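Local coordinates for protein acetyltransferase (Brucella abortus str. 2308 A, PDB 4ZBG) that binds acetyl-coenzyme A and probably transfers its acetyl group to an amine of an acceptor substrate, at residues A52-L57 and H68-P73; Y129-K135 and F150-A154; V25-F30 and P88-P93. All coordinates share one frame. Numbering follows the deposited sequence.

Interaction 1: residues A52-L57 and H68-P73; sequences ALTLSL and HIAFSP
Residues 55-57 and 68-73 run as antiparallel strands, their axes 4.9 Å apart at 177°. Leu-55 faces Phe-71 and Leu-57 faces Ile-69 as hydrogen-bonded pairs (CA-CA 5.1 and 5.4 Å), with the non-hydrogen-bonded pair Ser-56 and Ala-70 between them (4.7 Å). Phe-71 N donates to Leu-55 O (2.9 Å); Leu-57 and Ile-69 exchange N-to-O bonds of 3.1 and 3.0 Å. At the open end Thr-54 (phi/psi -61/-44) and Leu-55 both face Phe-71 in a classic beta bulge: Thr-54 N (2.9 Å) and Leu-55 N (3.4 Å) each bond weakly to Phe-71 O. These are the paired strands of the beta hairpin 55-61/64-76 in the GNAT fold, between helix 100-114 on one face and helix 40-49 on the other. Toward helix 100-114 the side chains lie abreast in two pairs: Leu-55 (t, p) sets CD2 4.0 Å from CD1 of the broad Phe-71 ring (chi1 m), and Leu-57 (m, t) lays CB 3.7 Å from CG2 of Ile-69. On the opposite face the small Ala-70 makes a hollow: Leu-53, centre of an inverse gamma turn, curls in with CD1 3.7 Å from Ala-70 CB. Beside it His-68 (chi1 t) swings its ring across so that NE2 donates to Ser-56 OG (2.8 Å), a hydroxyl also bonded to Glu-14. At the bulge, Thr-54 OG1 abuts Pro-73 CD at 3.2 Å.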
loop_
_atom_site.group_PDB
_atom_site.type_symbol
_atom_site.label_atom_id
_atom_site.label_comp_id
_atom_site.label_asym_id
_atom_site.label_seq_id
_atom_site.Cartn_x
_atom_site.Cartn_y
_atom_site.Cartn_z
ATOM N N ALA A 52 2.258 -9.588 8.794
ATOM C CA ALA A 52 2.255 -8.133 8.951
ATOM C C ALA A 52 1.677 -7.429 7.726
ATOM O O ALA A 52 1.714 -6.205 7.635
ATOM C CB ALA A 52 3.664 -7.623 9.240
ATOM N N LEU A 53 1.143 -8.206 6.789
ATOM C CA LEU A 53 0.465 -7.646 5.632
ATOM C C LEU A 53 -0.989 -7.417 6.046
ATOM O O LEU A 53 -1.853 -8.273 5.870
ATOM C CB LEU A 53 0.603 -8.583 4.427
ATOM C CG LEU A 53 0.064 -8.063 3.096
ATOM C CD1 LEU A 53 0.658 -6.707 2.730
ATOM C CD2 LEU A 53 0.349 -9.077 2.002
ATOM N N THR A 54 -1.231 -6.267 6.661
ATOM C CA THR A 54 -2.511 -5.973 7.283
ATOM C C THR A 54 -3.636 -6.002 6.270
ATOM O O THR A 54 -4.707 -6.563 6.519
ATOM C CB THR A 54 -2.477 -4.589 7.924
ATOM O OG1 THR A 54 -1.373 -4.524 8.832
ATOM C CG2 THR A 54 -3.769 -4.316 8.673
ATOM N N LEU A 55 -3.384 -5.388 5.124
ATOM C CA LEU A 55 -4.368 -5.321 4.068
ATOM C C LEU A 55 -3.650 -5.382 2.735
ATOM O O LEU A 55 -2.641 -4.701 2.535
ATOM C CB LEU A 55 -5.178 -4.028 4.193
ATOM C CG LEU A 55 -6.298 -3.852 3.175
ATOM C CD1 LEU A 55 -7.340 -4.938 3.305
ATOM C CD2 LEU A 55 -6.930 -2.485 3.354
ATOM N N SER A 56 -4.170 -6.204 1.829
ATOM C CA SER A 56 -3.558 -6.393 0.527
ATOM C C SER A 56 -4.696 -6.490 -0.469
ATOM O O SER A 56 -5.494 -7.429 -0.409
ATOM C CB SER A 56 -2.740 -7.679 0.526
ATOM O OG SER A 56 -2.180 -7.922 -0.754
ATOM N N LEU A 57 -4.799 -5.492 -1.347
ATOM C CA LEU A 57 -5.883 -5.441 -2.324
ATOM C C LEU A 57 -5.321 -5.535 -3.720
ATOM O O LEU A 57 -4.238 -5.011 -3.999
ATOM C CB LEU A 57 -6.665 -4.133 -2.220
ATOM C CG LEU A 57 -7.305 -3.774 -0.884
ATOM C CD1 LEU A 57 -8.040 -2.446 -1.003
ATOM C CD2 LEU A 57 -8.238 -4.870 -0.405
ATOM N N HIS A 68 -1.913 -3.519 -7.356
ATOM C CA HIS A 68 -1.855 -4.067 -6.016
ATOM C C HIS A 68 -1.498 -2.964 -5.024
ATOM O O HIS A 68 -0.767 -2.024 -5.357
ATOM C CB HIS A 68 -0.802 -5.176 -5.939
ATOM C CG HIS A 68 -0.551 -5.641 -4.545
ATOM N ND1 HIS A 68 0.556 -5.255 -3.817
ATOM C CD2 HIS A 68 -1.300 -6.412 -3.723
ATOM C CE1 HIS A 68 0.482 -5.785 -2.609
ATOM N NE2 HIS A 68 -0.632 -6.493 -2.530
ATOM N N ILE A 69 -2.000 -3.087 -3.799
ATOM C CA ILE A 69 -1.603 -2.192 -2.719
ATOM C C ILE A 69 -1.419 -2.969 -1.422
ATOM O O ILE A 69 -2.217 -3.859 -1.113
ATOM C CB ILE A 69 -2.585 -1.016 -2.576
ATOM C CG1 ILE A 69 -2.086 0.008 -1.552
ATOM C CG2 ILE A 69 -3.983 -1.522 -2.217
ATOM C CD1 ILE A 69 -2.855 1.300 -1.630
ATOM N N ALA A 70 -0.369 -2.616 -0.679
ATOM C CA ALA A 70 -0.087 -3.175 0.637
ATOM C C ALA A 70 -0.205 -2.120 1.730
ATOM O O ALA A 70 0.192 -0.969 1.532
ATOM C CB ALA A 70 1.317 -3.757 0.668
ATOM N N PHE A 71 -0.717 -2.540 2.884
ATOM C CA PHE A 71 -0.657 -1.764 4.112
ATOM C C PHE A 71 -0.100 -2.645 5.211
ATOM O O PHE A 71 -0.365 -3.844 5.234
ATOM C CB PHE A 71 -2.041 -1.295 4.539
ATOM C CG PHE A 71 -2.701 -0.366 3.576
ATOM C CD1 PHE A 71 -3.392 -0.850 2.477
ATOM C CD2 PHE A 71 -2.665 1.003 3.790
ATOM C CE1 PHE A 71 -4.019 0.012 1.604
ATOM C CE2 PHE A 71 -3.295 1.879 2.926
ATOM C CZ PHE A 71 -3.971 1.385 1.829
ATOM N N SER A 72 0.641 -2.044 6.141
ATOM C CA SER A 72 1.263 -2.788 7.236
ATOM C C SER A 72 1.379 -1.864 8.444
ATOM O O SER A 72 1.348 -0.643 8.292
ATOM C CB SER A 72 2.640 -3.328 6.807
ATOM O OG SER A 72 3.491 -2.296 6.355
ATOM N N PRO A 73 1.511 -2.430 9.655
ATOM C CA PRO A 73 1.547 -1.550 10.828
ATOM C C PRO A 73 2.857 -0.784 10.900
ATOM O O PRO A 73 3.903 -1.306 10.514
ATOM C CB PRO A 73 1.462 -2.530 12.012
ATOM C CG PRO A 73 0.967 -3.819 11.427
ATOM C CD PRO A 73 1.557 -3.852 10.042
#

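Interaction 2: residues Y129-K135 and F150-A154; sequences YRRFGFK and FQCLA. With ACO (acetyl coenzyme *a), chain B.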
loop_
_atom_site.group_PDB
_atom_site.type_symbol
_atom_site.label_atom_id
_atom_site.label_comp_id
_atom_site.label_asym_id
_atom_site.label_seq_id
_atom_site.Cartn_x
_atom_site.Cartn_y
_atom_site.Cartn_z
ATOM N N TYR A 129 -0.728 12.327 -3.414
ATOM C CA TYR A 129 -1.495 11.743 -2.323
ATOM C C TYR A 129 -2.381 12.752 -1.593
ATOM O O TYR A 129 -3.184 12.378 -0.747
ATOM C CB TYR A 129 -0.568 10.996 -1.361
ATOM C CG TYR A 129 0.209 9.896 -2.059
ATOM C CD1 TYR A 129 -0.342 8.631 -2.232
ATOM C CD2 TYR A 129 1.487 10.129 -2.564
ATOM C CE1 TYR A 129 0.365 7.619 -2.871
ATOM C CE2 TYR A 129 2.201 9.126 -3.208
ATOM C CZ TYR A 129 1.633 7.872 -3.364
ATOM O OH TYR A 129 2.334 6.867 -4.007
ATOM N N ARG A 130 -2.271 14.027 -1.952
ATOM C CA ARG A 130 -3.143 15.044 -1.366
ATOM C C ARG A 130 -4.615 14.756 -1.646
ATOM O O ARG A 130 -5.479 15.129 -0.857
ATOM C CB ARG A 130 -2.775 16.436 -1.875
ATOM C CG ARG A 130 -1.426 16.921 -1.390
ATOM C CD ARG A 130 -1.059 18.250 -2.034
ATOM N NE ARG A 130 -2.101 19.262 -1.867
ATOM C CZ ARG A 130 -2.148 20.129 -0.860
ATOM N NH1 ARG A 130 -3.131 21.017 -0.791
ATOM N NH2 ARG A 130 -1.212 20.108 0.081
ATOM N N ARG A 131 -4.901 14.095 -2.768
ATOM C CA ARG A 131 -6.284 13.818 -3.149
ATOM C C ARG A 131 -6.955 12.824 -2.203
ATOM O O ARG A 131 -8.175 12.689 -2.223
ATOM C CB ARG A 131 -6.368 13.322 -4.602
ATOM C CG ARG A 131 -5.845 11.903 -4.814
ATOM C CD ARG A 131 -5.559 11.620 -6.286
ATOM N NE ARG A 131 -4.542 12.540 -6.775
ATOM C CZ ARG A 131 -4.314 12.828 -8.053
ATOM N NH1 ARG A 131 -4.990 12.225 -9.024
ATOM N NH2 ARG A 131 -3.391 13.730 -8.349
ATOM N N PHE A 132 -6.163 12.132 -1.385
ATOM C CA PHE A 132 -6.707 11.199 -0.408
ATOM C C PHE A 132 -6.655 11.792 0.996
ATOM O O PHE A 132 -6.925 11.099 1.979
ATOM C CB PHE A 132 -5.936 9.876 -0.428
ATOM C CG PHE A 132 -5.581 9.400 -1.810
ATOM C CD1 PHE A 132 -6.556 8.888 -2.655
ATOM C CD2 PHE A 132 -4.272 9.471 -2.270
ATOM C CE1 PHE A 132 -6.229 8.454 -3.934
ATOM C CE2 PHE A 132 -3.941 9.048 -3.545
ATOM C CZ PHE A 132 -4.922 8.534 -4.382
ATOM N N GLY A 133 -6.278 13.062 1.101
ATOM C CA GLY A 133 -6.227 13.711 2.400
ATOM C C GLY A 133 -4.885 13.695 3.113
ATOM O O GLY A 133 -4.774 14.212 4.216
ATOM N N PHE A 134 -3.862 13.110 2.500
ATOM C CA PHE A 134 -2.533 13.128 3.102
ATOM C C PHE A 134 -1.954 14.533 3.152
ATOM O O PHE A 134 -2.081 15.309 2.202
ATOM C CB PHE A 134 -1.573 12.209 2.347
ATOM C CG PHE A 134 -1.823 10.750 2.582
ATOM C CD1 PHE A 134 -1.188 10.082 3.614
ATOM C CD2 PHE A 134 -2.701 10.050 1.772
ATOM C CE1 PHE A 134 -1.428 8.745 3.834
ATOM C CE2 PHE A 134 -2.939 8.718 1.985
ATOM C CZ PHE A 134 -2.297 8.062 3.020
ATOM N N LYS A 135 -1.304 14.846 4.268
ATOM C CA LYS A 135 -0.663 16.144 4.449
ATOM C C LYS A 135 0.807 15.973 4.825
ATOM O O LYS A 135 1.184 14.969 5.423
ATOM C CB LYS A 135 -1.403 16.957 5.514
ATOM C CG LYS A 135 -2.849 17.270 5.133
ATOM C CD LYS A 135 -3.499 18.240 6.106
ATOM C CE LYS A 135 -3.577 17.661 7.508
ATOM N NZ LYS A 135 -4.193 18.629 8.464
ATOM N N PHE A 150 7.645 12.070 5.758
ATOM C CA PHE A 150 6.362 11.375 5.790
ATOM C C PHE A 150 5.186 12.251 5.388
ATOM O O PHE A 150 5.182 13.453 5.638
ATOM C CB PHE A 150 6.101 10.818 7.194
ATOM C CG PHE A 150 7.083 9.777 7.615
ATOM C CD1 PHE A 150 7.083 8.525 7.024
ATOM C CD2 PHE A 150 8.012 10.048 8.603
ATOM C CE1 PHE A 150 7.997 7.559 7.408
ATOM C CE2 PHE A 150 8.925 9.087 8.993
ATOM C CZ PHE A 150 8.917 7.841 8.395
ATOM N N GLN A 151 4.191 11.631 4.763
ATOM C CA GLN A 151 2.891 12.252 4.573
ATOM C C GLN A 151 1.910 11.486 5.432
ATOM O O GLN A 151 2.018 10.267 5.578
ATOM C CB GLN A 151 2.484 12.223 3.105
ATOM C CG GLN A 151 3.525 12.864 2.206
ATOM C CD GLN A 151 3.120 12.824 0.752
ATOM O OE1 GLN A 151 1.952 13.022 0.429
ATOM N NE2 GLN A 151 4.079 12.547 -0.134
ATOM N N CYS A 152 0.942 12.200 5.990
ATOM C CA CYS A 152 0.089 11.631 7.026
ATOM C C CYS A 152 -1.376 11.901 6.789
ATOM O O CYS A 152 -1.766 12.989 6.374
ATOM C CB CYS A 152 0.444 12.210 8.395
ATOM S SG CYS A 152 2.099 11.867 8.975
ATOM N N LEU A 153 -2.186 10.884 7.062
ATOM C CA LEU A 153 -3.636 10.992 7.018
ATOM C C LEU A 153 -4.178 10.452 8.337
ATOM O O LEU A 153 -4.086 9.252 8.610
ATOM C CB LEU A 153 -4.210 10.198 5.840
ATOM C CG LEU A 153 -5.733 10.033 5.806
ATOM C CD1 LEU A 153 -6.442 11.383 5.743
ATOM C CD2 LEU A 153 -6.157 9.172 4.627
ATOM N N ALA A 154 -4.722 11.340 9.163
ATOM C CA ALA A 154 -5.256 10.943 10.457
ATOM C C ALA A 154 -6.740 10.654 10.322
ATOM O O ALA A 154 -7.469 11.422 9.692
ATOM C CB ALA A 154 -5.032 12.048 11.484
HETATM N N1A ACO B . -7.422 11.778 -16.996
HETATM C C2A ACO B . -6.385 12.556 -16.710
HETATM N N3A ACO B . -5.463 12.195 -15.833
HETATM C C4A ACO B . -5.559 11.021 -15.200
HETATM C C5A ACO B . -6.619 10.186 -15.465
HETATM C C6A ACO B . -7.571 10.606 -16.405
HETATM N N6A ACO B . -8.705 9.763 -16.724
HETATM N N7A ACO B . -6.479 9.093 -14.706
HETATM C C8A ACO B . -5.373 9.251 -13.993
HETATM N N9A ACO B . -4.797 10.408 -14.274
HETATM C C1B ACO B . -3.566 10.938 -13.689
HETATM C C2B ACO B . -3.628 11.183 -12.376
HETATM O O2B ACO B . -4.216 12.462 -12.051
HETATM C C3B ACO B . -2.033 11.112 -11.894
HETATM O O3B ACO B . -1.332 12.312 -12.317
HETATM P P3B ACO B . -1.048 13.590 -11.320
HETATM O O7A ACO B . -0.255 14.572 -12.149
HETATM O O8A ACO B . -0.261 13.108 -10.125
HETATM O O9A ACO B . -2.392 14.148 -10.905
HETATM C C4B ACO B . -1.550 10.046 -12.539
HETATM O O4B ACO B . -2.494 9.818 -13.780
HETATM C C5B ACO B . -1.566 8.705 -11.784
HETATM O O5B ACO B . -2.790 8.555 -11.108
HETATM P P1A ACO B . -3.599 7.132 -11.098
HETATM O O1A ACO B . -4.084 6.750 -12.464
HETATM O O2A ACO B . -4.620 7.232 -9.999
HETATM O O3A ACO B . -2.501 6.068 -10.576
HETATM P P2A ACO B . -1.827 4.861 -11.409
HETATM O O4A ACO B . -2.835 3.792 -11.690
HETATM O O5A ACO B . -1.024 5.388 -12.565
HETATM O O6A ACO B . -0.852 4.285 -10.251
HETATM C CBP ACO B . 1.308 4.339 -9.236
HETATM C CCP ACO B . 0.055 5.141 -9.595
HETATM C CDP ACO B . 2.238 5.247 -8.434
HETATM C CEP ACO B . 0.876 3.137 -8.405
HETATM C CAP ACO B . 1.981 3.877 -10.530
HETATM O OAP ACO B . 2.492 5.009 -11.192
HETATM C C9P ACO B . 3.117 2.874 -10.321
HETATM O O9P ACO B . 2.930 1.705 -10.161
HETATM N N8P ACO B . 4.436 3.434 -10.348
HETATM C C7P ACO B . 5.616 2.613 -10.187
HETATM C C6P ACO B . 5.738 2.082 -8.767
HETATM C C5P ACO B . 5.705 3.207 -7.754
HETATM O O5P ACO B . 6.444 4.141 -7.817
HETATM N N4P ACO B . 4.735 3.093 -6.705
HETATM C C3P ACO B . 4.638 4.125 -5.693
HETATM C C2P ACO B . 5.733 3.962 -4.647
HETATM S S1P ACO B . 5.417 5.115 -3.284
HETATM C C ACO B . 4.222 4.256 -2.247
HETATM O O ACO B . 3.926 3.126 -2.474
HETATM C CH3 ACO B . 3.620 5.046 -1.097
HETATM O O HOH W 1 1.024 13.930 -1.974
HETATM O O HOH W 2 0.784 15.290 1.508
#
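Two backbone hydrogen bonds hold the segments in a single antiparallel bridge: Lys-135 N to Cys-152 O and Cys-152 N to Lys-135 O, both 2.8 Å. CA-H...O contacts flank it, Phe-134 CA to Cys-152 O (3.4 Å) and Gln-151 CA to Lys-135 O (3.3 Å). The apolar part centres on Phe-134, whose ring carries Leu-153 CB over one face in a CH-pi contact, 3.8 Å from the centroid. Gly-133, at phi/psi 94/1, turns the chain out of the 3-10 segment where a CB would jam against the preceding carbonyl O and sit tightly against Leu-153 CD1. Two waters bridge the segments: Gln-151 OE1 accepts from water 1 (2.7 Å), which receives a weak bond from Tyr-129 N (2.8 Å), and from water 2 (2.8 Å), which gives a weak one to Phe-134 O (2.9 Å); Gln-151 NE2 is hydrogen-bonded to backbone O of Asp-125. The 3-10 segment meets the cofactor: Arg-131 NH2 donates to O9A of the 3'-phosphate (2.8 Å) and NH1 to ribose O2B (3.1 Å), while Tyr-129 OH lies 3.6 Å from thioester S1P. A hydroxyl so close to the sulfur is consistent with the tyrosine that protonates the departing thiolate in many GNAT enzymes.

Interaction 3: residues V25-F30 and P88-P93; sequences VTEAAF and PVSVLP. With ACO (acetyl coenzyme *a), chain B.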
loop_
_atom_site.group_PDB
_atom_site.type_symbol
_atom_site.label_atom_id
_atom_site.label_comp_id
_atom_site.label_asym_id
_atom_site.label_seq_id
_atom_site.Cartn_x
_atom_site.Cartn_y
_atom_site.Cartn_z
ATOM N N VAL A 25 3.427 -8.135 -10.877
ATOM C CA VAL A 25 2.965 -6.778 -11.133
ATOM C C VAL A 25 3.838 -5.752 -10.402
ATOM O O VAL A 25 4.241 -4.732 -10.971
ATOM C CB VAL A 25 1.483 -6.635 -10.757
ATOM C CG1 VAL A 25 1.064 -5.185 -10.813
ATOM C CG2 VAL A 25 0.624 -7.487 -11.694
ATOM N N THR A 26 4.127 -6.033 -9.138
ATOM C CA THR A 26 4.945 -5.152 -8.327
ATOM C C THR A 26 6.312 -4.978 -8.985
ATOM O O THR A 26 6.809 -3.859 -9.148
ATOM C CB THR A 26 5.125 -5.735 -6.913
ATOM O OG1 THR A 26 3.844 -5.870 -6.296
ATOM C CG2 THR A 26 5.985 -4.851 -6.051
ATOM N N GLU A 27 6.925 -6.087 -9.382
ATOM C CA GLU A 27 8.263 -6.012 -9.943
ATOM C C GLU A 27 8.271 -5.317 -11.296
ATOM O O GLU A 27 9.208 -4.584 -11.606
ATOM C CB GLU A 27 8.923 -7.390 -9.962
ATOM C CG GLU A 27 9.227 -7.831 -8.532
ATOM C CD GLU A 27 9.847 -9.202 -8.394
ATOM O OE1 GLU A 27 9.858 -9.988 -9.358
ATOM O OE2 GLU A 27 10.315 -9.494 -7.282
ATOM N N ALA A 28 7.205 -5.492 -12.079
ATOM C CA ALA A 28 7.091 -4.784 -13.355
ATOM C C ALA A 28 6.966 -3.284 -13.123
ATOM O O ALA A 28 7.584 -2.480 -13.822
ATOM C CB ALA A 28 5.902 -5.292 -14.148
ATOM N N ALA A 29 6.172 -2.897 -12.132
ATOM C CA ALA A 29 5.962 -1.478 -11.848
ATOM C C ALA A 29 7.253 -0.793 -11.389
ATOM O O ALA A 29 7.527 0.351 -11.754
ATOM C CB ALA A 29 4.870 -1.307 -10.807
ATOM N N PHE A 30 8.049 -1.484 -10.576
ATOM C CA PHE A 30 9.246 -0.882 -9.984
ATOM C C PHE A 30 10.507 -1.084 -10.821
ATOM O O PHE A 30 11.520 -0.449 -10.561
ATOM C CB PHE A 30 9.454 -1.382 -8.554
ATOM C CG PHE A 30 8.551 -0.714 -7.561
ATOM C CD1 PHE A 30 8.920 0.489 -6.978
ATOM C CD2 PHE A 30 7.306 -1.246 -7.260
ATOM C CE1 PHE A 30 8.083 1.127 -6.084
ATOM C CE2 PHE A 30 6.463 -0.607 -6.365
ATOM C CZ PHE A 30 6.851 0.576 -5.773
ATOM N N PRO A 88 4.214 -1.097 -0.745
ATOM C CA PRO A 88 4.110 -0.467 -2.068
ATOM C C PRO A 88 2.687 -0.444 -2.617
ATOM O O PRO A 88 1.830 -1.217 -2.190
ATOM C CB PRO A 88 4.960 -1.391 -2.948
ATOM C CG PRO A 88 4.857 -2.709 -2.283
ATOM C CD PRO A 88 4.876 -2.411 -0.806
ATOM N N VAL A 89 2.458 0.478 -3.547
ATOM C CA VAL A 89 1.316 0.431 -4.448
ATOM C C VAL A 89 1.895 0.358 -5.855
ATOM O O VAL A 89 2.862 1.064 -6.170
ATOM C CB VAL A 89 0.350 1.631 -4.239
ATOM C CG1 VAL A 89 1.060 2.977 -4.365
ATOM C CG2 VAL A 89 -0.833 1.534 -5.197
ATOM N N SER A 90 1.309 -0.500 -6.687
ATOM C CA SER A 90 1.874 -0.836 -7.990
ATOM C C SER A 90 0.762 -1.033 -8.991
ATOM O O SER A 90 -0.213 -1.712 -8.695
ATOM C CB SER A 90 2.635 -2.170 -7.913
ATOM O OG SER A 90 3.605 -2.169 -6.886
ATOM N N VAL A 91 0.922 -0.472 -10.181
ATOM C CA VAL A 91 -0.015 -0.712 -11.277
ATOM C C VAL A 91 0.809 -1.088 -12.499
ATOM O O VAL A 91 1.863 -0.503 -12.730
ATOM C CB VAL A 91 -0.916 0.523 -11.539
ATOM C CG1 VAL A 91 -1.747 0.361 -12.824
ATOM C CG2 VAL A 91 -1.823 0.775 -10.338
ATOM N N LEU A 92 0.344 -2.067 -13.277
ATOM C CA LEU A 92 1.041 -2.437 -14.505
ATOM C C LEU A 92 1.316 -1.185 -15.318
ATOM O O LEU A 92 0.404 -0.388 -15.536
ATOM C CB LEU A 92 0.176 -3.372 -15.342
ATOM C CG LEU A 92 0.109 -4.830 -14.903
ATOM C CD1 LEU A 92 -0.868 -5.592 -15.784
ATOM C CD2 LEU A 92 1.486 -5.477 -14.952
ATOM N N PRO A 93 2.565 -1.013 -15.779
ATOM C CA PRO A 93 2.898 0.206 -16.516
ATOM C C PRO A 93 1.900 0.573 -17.621
ATOM O O PRO A 93 1.512 1.741 -17.728
ATOM C CB PRO A 93 4.283 -0.113 -17.073
ATOM C CG PRO A 93 4.905 -0.894 -15.942
ATOM C CD PRO A 93 3.778 -1.775 -15.417
HETATM N N1A ACO B . -7.422 11.778 -16.996
HETATM C C2A ACO B . -6.385 12.556 -16.710
HETATM N N3A ACO B . -5.463 12.195 -15.833
HETATM C C4A ACO B . -5.559 11.021 -15.200
HETATM C C5A ACO B . -6.619 10.186 -15.465
HETATM C C6A ACO B . -7.571 10.606 -16.405
HETATM N N6A ACO B . -8.705 9.763 -16.724
HETATM N N7A ACO B . -6.479 9.093 -14.706
HETATM C C8A ACO B . -5.373 9.251 -13.993
HETATM N N9A ACO B . -4.797 10.408 -14.274
HETATM C C1B ACO B . -3.566 10.938 -13.689
HETATM C C2B ACO B . -3.628 11.183 -12.376
HETATM O O2B ACO B . -4.216 12.462 -12.051
HETATM C C3B ACO B . -2.033 11.112 -11.894
HETATM O O3B ACO B . -1.332 12.312 -12.317
HETATM P P3B ACO B . -1.048 13.590 -11.320
HETATM O O7A ACO B . -0.255 14.572 -12.149
HETATM O O8A ACO B . -0.261 13.108 -10.125
HETATM O O9A ACO B . -2.392 14.148 -10.905
HETATM C C4B ACO B . -1.550 10.046 -12.539
HETATM O O4B ACO B . -2.494 9.818 -13.780
HETATM C C5B ACO B . -1.566 8.705 -11.784
HETATM O O5B ACO B . -2.790 8.555 -11.108
HETATM P P1A ACO B . -3.599 7.132 -11.098
HETATM O O1A ACO B . -4.084 6.750 -12.464
HETATM O O2A ACO B . -4.620 7.232 -9.999
HETATM O O3A ACO B . -2.501 6.068 -10.576
HETATM P P2A ACO B . -1.827 4.861 -11.409
HETATM O O4A ACO B . -2.835 3.792 -11.690
HETATM O O5A ACO B . -1.024 5.388 -12.565
HETATM O O6A ACO B . -0.852 4.285 -10.251
HETATM C CBP ACO B . 1.308 4.339 -9.236
HETATM C CCP ACO B . 0.055 5.141 -9.595
HETATM C CDP ACO B . 2.238 5.247 -8.434
HETATM C CEP ACO B . 0.876 3.137 -8.405
HETATM C CAP ACO B . 1.981 3.877 -10.530
HETATM O OAP ACO B . 2.492 5.009 -11.192
HETATM C C9P ACO B . 3.117 2.874 -10.321
HETATM O O9P ACO B . 2.930 1.705 -10.161
HETATM N N8P ACO B . 4.436 3.434 -10.348
HETATM C C7P ACO B . 5.616 2.613 -10.187
HETATM C C6P ACO B . 5.738 2.082 -8.767
HETATM C C5P ACO B . 5.705 3.207 -7.754
HETATM O O5P ACO B . 6.444 4.141 -7.817
HETATM N N4P ACO B . 4.735 3.093 -6.705
HETATM C C3P ACO B . 4.638 4.125 -5.693
HETATM C C2P ACO B . 5.733 3.962 -4.647
HETATM S S1P ACO B . 5.417 5.115 -3.284
HETATM C C ACO B . 4.222 4.256 -2.247
HETATM O O ACO B . 3.926 3.126 -2.474
HETATM C CH3 ACO B . 3.620 5.046 -1.097
HETATM O O HOH W 3 2.734 -3.709 -4.852
#
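In the GNAT fold the strand that carries the pantetheine arm of the cofactor is covered here by the end of helix 19-30, whose residues 25-30 cross strand residues 88-91 at 84°, axes 7.0 Å apart. No direct hydrogen bond joins the two segments; their fit rests on side-chain conformation. Ser-90 points toward the helix, and its CB meets the small methyl of Ala-29 (CB to CB 3.8 Å); the nearest CA pair is Thr-26 and Ser-90, 5.3 Å apart. Val-25 (chi1 t) puts CG2 3.9 Å from CD2 of Leu-92, whose m, t rotamer brings its tip back to the helix. Ala-28 rests on Pro-93, CB to CD 4.3 Å. Phe-30, chi1 m, leaves the helix sideways and swings its ring back along the strand: CE2 lies 3.8 Å from Pro-88 CB, and Ser-90 OG sits at the ring edge, 3.3 Å from CE2. Pro-88, entered through a cis peptide bond, turns its ring toward the helix, whereas the side chains of Val-89 and Val-91 point away. Along its edge the strand offers its backbone to acetyl-coenzyme A: Val-89 N donates to the acetyl O (3.2 Å), Val-89 O accepts from N4P (2.8 Å) and Val-91 N donates to O9P (3.0 Å), while one face of the Phe-30 ring covers C6P. Thr-26 OG1, already bonded to Ile-22 O, accepts from water 3 at 2.8 Å, and that water lies 2.7 Å from Ser-90 OG in a second hydrogen bond.

In the fold
From the N terminus, helix 19-30 supplies the first half of interaction 3, which waits 57 residues for strand 83-91 to close it. Within that span the hairpin of interaction 1 opens and closes, a short loop inside a long one. The two meet edge to edge, since strands 64-76 and 83-91 are sheet neighbours: His-68 N lies 2.8 Å from Ser-90 O and Ala-70 N 3.0 Å from Pro-88 O, both probable hydrogen bonds. Interaction 2 follows in series, bringing the segment after strand 119-122 onto strand 151-154 of the same sheet. It touches interaction 3 by Tyr-129 OH and Val-89 CG1 (4.1 Å), and both contact the cofactor.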